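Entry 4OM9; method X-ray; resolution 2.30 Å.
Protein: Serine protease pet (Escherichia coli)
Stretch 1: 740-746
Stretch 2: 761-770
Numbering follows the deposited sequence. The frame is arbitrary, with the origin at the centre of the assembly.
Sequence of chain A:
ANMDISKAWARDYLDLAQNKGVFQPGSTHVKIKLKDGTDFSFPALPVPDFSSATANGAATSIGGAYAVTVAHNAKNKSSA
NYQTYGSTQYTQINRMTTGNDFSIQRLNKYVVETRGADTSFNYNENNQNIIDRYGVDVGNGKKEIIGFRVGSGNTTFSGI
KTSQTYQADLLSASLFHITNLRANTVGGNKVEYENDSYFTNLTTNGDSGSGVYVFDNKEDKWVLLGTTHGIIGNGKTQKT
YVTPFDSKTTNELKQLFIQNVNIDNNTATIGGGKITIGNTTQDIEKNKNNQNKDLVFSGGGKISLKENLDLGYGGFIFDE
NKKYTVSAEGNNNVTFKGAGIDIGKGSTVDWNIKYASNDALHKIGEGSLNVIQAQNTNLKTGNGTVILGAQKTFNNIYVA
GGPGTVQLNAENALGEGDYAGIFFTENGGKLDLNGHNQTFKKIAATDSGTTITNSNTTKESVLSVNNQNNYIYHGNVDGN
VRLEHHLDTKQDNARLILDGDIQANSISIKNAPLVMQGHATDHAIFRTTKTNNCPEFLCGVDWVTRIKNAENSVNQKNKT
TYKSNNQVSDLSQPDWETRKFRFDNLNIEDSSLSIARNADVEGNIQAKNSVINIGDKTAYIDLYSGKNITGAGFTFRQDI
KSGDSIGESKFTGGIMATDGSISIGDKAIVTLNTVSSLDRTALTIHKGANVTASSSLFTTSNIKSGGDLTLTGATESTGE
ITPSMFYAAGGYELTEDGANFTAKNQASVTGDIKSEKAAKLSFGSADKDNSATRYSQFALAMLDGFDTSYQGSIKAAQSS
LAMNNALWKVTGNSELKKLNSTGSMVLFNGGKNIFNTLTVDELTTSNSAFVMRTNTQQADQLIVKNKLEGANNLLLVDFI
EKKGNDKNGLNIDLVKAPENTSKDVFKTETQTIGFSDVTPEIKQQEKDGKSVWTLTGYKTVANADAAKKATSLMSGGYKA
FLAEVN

Stretch 1 (740-746) NFTAKNQ
Stretch 2, residues 761-770: LSFGSADKDN

Two lysine ammonium groups meet, Lys744 NZ lying 3.0 Å from Lys768 NZ, like charges and two donors with no hydrogen bond between them. Lys744 (p, t, t, t) and Lys768 (m, t, m, t) reach this point with long side chains. Stretch 1 is extended from Asn740 onward, phi/psi near -125/125 through Ala743 and -168/170 at Lys744; stretch 2, without regular secondary structure, runs alongside in the same direction, pairing Thr742 with Ser762 (CA to CA 4.7 Å), Ala743 with Phe763 (4.7 Å) and Lys744 with Gly764 (4.3 Å). A cis peptide bond precedes Ser762 (-159/-46), whose CB points toward the strand; its hydroxyl (p) supplies an acceptor for a backbone hydrogen bond, Ala743 N to Ser762 OG 2.6 Å. Ala743 O accepts from Gly764 N at 2.8 Å and receives a CA-H...O contact from Phe763 CA at 3.2 Å. At Gly764 (100/136) a CB would jam against the preceding carbonyl, so the backbone angles themselves call for glycine. Phe763 (m, 1/119) points away at CB, yet its ring edge meets Ala743's lone methyl (CD1 to CB 3.8 Å); buried Phe741 (t) adds an apolar contact, CE1 4.3 Å from Phe763 CE1. Leu761 (m, t) points toward the strand, CD1 3.3 Å from OG1 of Thr742 (m). Asn745 (m, 55/71) places OD1 3.0 Å from OG of Ser765 (m). The contact buries 538 Å², both sides summed.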

# COMPACT_ATOMS: atom_id res chain seq x y z
N ASN A 740 -3.16 25.75 13.89
CA ASN A 740 -2.93 26.67 12.77
C ASN A 740 -4.11 26.73 11.80
O ASN A 740 -4.61 25.70 11.30
CB ASN A 740 -1.67 26.29 11.99
CG ASN A 740 -0.41 26.60 12.75
OD1 ASN A 740 -0.24 27.70 13.28
ND2 ASN A 740 0.49 25.62 12.82
N PHE A 741 -4.55 27.95 11.55
CA PHE A 741 -5.59 28.22 10.59
C PHE A 741 -5.08 29.29 9.62
O PHE A 741 -5.04 30.47 9.95
CB PHE A 741 -6.88 28.65 11.30
CG PHE A 741 -8.01 28.97 10.37
CD1 PHE A 741 -8.16 30.25 9.85
CD2 PHE A 741 -8.94 28.00 10.03
CE1 PHE A 741 -9.20 30.55 9.00
CE2 PHE A 741 -9.99 28.29 9.18
CZ PHE A 741 -10.13 29.57 8.67
N THR A 742 -4.70 28.84 8.44
CA THR A 742 -4.06 29.69 7.44
C THR A 742 -4.91 29.88 6.18
O THR A 742 -5.37 28.92 5.57
CB THR A 742 -2.68 29.11 7.04
OG1 THR A 742 -1.84 29.02 8.20
CG2 THR A 742 -1.99 29.99 6.00
N ALA A 743 -5.12 31.13 5.80
CA ALA A 743 -5.76 31.46 4.54
C ALA A 743 -4.83 32.35 3.74
O ALA A 743 -4.26 33.30 4.29
CB ALA A 743 -7.10 32.13 4.77
N LYS A 744 -4.67 32.06 2.46
CA LYS A 744 -3.70 32.76 1.62
C LYS A 744 -3.90 32.46 0.14
O LYS A 744 -4.67 31.57 -0.23
CB LYS A 744 -2.28 32.37 2.03
CG LYS A 744 -1.92 30.94 1.68
CD LYS A 744 -0.58 30.54 2.27
CE LYS A 744 -0.26 29.07 1.98
NZ LYS A 744 1.11 28.68 2.42
N ASN A 745 -3.19 33.21 -0.70
CA ASN A 745 -3.16 32.97 -2.15
C ASN A 745 -4.53 32.94 -2.81
O ASN A 745 -4.98 31.89 -3.24
CB ASN A 745 -2.43 31.66 -2.44
CG ASN A 745 -0.94 31.85 -2.60
OD1 ASN A 745 -0.19 31.87 -1.61
ND2 ASN A 745 -0.48 31.99 -3.84
N GLN A 746 -5.16 34.10 -2.91
CA GLN A 746 -6.45 34.25 -3.58
C GLN A 746 -7.51 33.34 -2.96
O GLN A 746 -8.19 32.58 -3.65
CB GLN A 746 -6.30 34.00 -5.08
CG GLN A 746 -5.61 35.16 -5.79
CD GLN A 746 -5.24 34.84 -7.22
OE1 GLN A 746 -5.44 33.72 -7.69
NE2 GLN A 746 -4.70 35.83 -7.92
N LEU A 761 -2.16 32.59 13.25
CA LEU A 761 -2.27 32.71 11.79
C LEU A 761 -3.66 33.20 11.32
O LEU A 761 -4.63 33.08 12.07
CB LEU A 761 -1.88 31.35 11.18
CG LEU A 761 -0.36 31.15 11.23
CD1 LEU A 761 0.06 29.78 10.74
CD2 LEU A 761 0.36 32.25 10.46
N SER A 762 -3.77 33.78 10.11
CA SER A 762 -2.73 33.88 9.08
C SER A 762 -2.94 34.98 8.04
O SER A 762 -2.00 35.68 7.68
CB SER A 762 -2.66 32.62 8.27
OG SER A 762 -3.75 32.63 7.36
N PHE A 763 -4.18 35.05 7.55
CA PHE A 763 -4.60 35.71 6.30
C PHE A 763 -3.52 36.38 5.44
O PHE A 763 -2.85 37.31 5.87
CB PHE A 763 -5.66 36.77 6.60
CG PHE A 763 -6.80 36.28 7.44
CD1 PHE A 763 -7.42 35.08 7.17
CD2 PHE A 763 -7.25 37.04 8.51
CE1 PHE A 763 -8.47 34.64 7.97
CE2 PHE A 763 -8.29 36.62 9.30
CZ PHE A 763 -8.90 35.41 9.03
N GLY A 764 -3.38 35.91 4.21
CA GLY A 764 -2.50 36.56 3.26
C GLY A 764 -1.14 35.93 3.09
O GLY A 764 -0.47 35.56 4.06
N SER A 765 -0.73 35.81 1.83
CA SER A 765 0.57 35.25 1.48
C SER A 765 1.70 36.03 2.14
O SER A 765 1.95 37.18 1.78
CB SER A 765 0.75 35.26 -0.04
OG SER A 765 -0.40 34.76 -0.69
N ALA A 766 2.36 35.39 3.10
CA ALA A 766 3.47 36.02 3.82
C ALA A 766 4.63 36.37 2.89
O ALA A 766 5.58 35.61 2.76
CB ALA A 766 3.95 35.11 4.94
N ASP A 767 4.51 37.52 2.23
CA ASP A 767 5.52 38.03 1.29
C ASP A 767 5.73 37.13 0.07
O ASP A 767 6.64 37.36 -0.72
CB ASP A 767 6.86 38.25 2.00
CG ASP A 767 6.86 39.48 2.90
OD1 ASP A 767 5.79 39.83 3.44
OD2 ASP A 767 7.93 40.10 3.06
N LYS A 768 4.87 36.13 -0.09
CA LYS A 768 4.95 35.24 -1.25
C LYS A 768 4.33 35.87 -2.49
O LYS A 768 4.29 35.26 -3.55
CB LYS A 768 4.28 33.90 -0.96
CG LYS A 768 5.08 32.97 -0.05
CD LYS A 768 4.51 31.56 -0.09
CE LYS A 768 3.05 31.54 0.33
NZ LYS A 768 2.44 30.18 0.18
N ASP A 769 3.84 37.10 -2.34
CA ASP A 769 3.21 37.82 -3.45
C ASP A 769 3.60 39.29 -3.47
O ASP A 769 4.48 39.73 -2.72
CB ASP A 769 1.69 37.68 -3.38
CG ASP A 769 1.12 36.90 -4.55
OD1 ASP A 769 0.85 37.51 -5.60
OD2 ASP A 769 0.95 35.67 -4.41
N ASN A 770 2.93 40.05 -4.32
CA ASN A 770 3.22 41.47 -4.49
C ASN A 770 2.03 42.20 -5.12
O ASN A 770 0.91 42.12 -4.62
CB ASN A 770 4.47 41.67 -5.34
CG ASN A 770 5.39 42.74 -4.79
OD1 ASN A 770 5.25 43.16 -3.64
ND2 ASN A 770 6.34 43.19 -5.61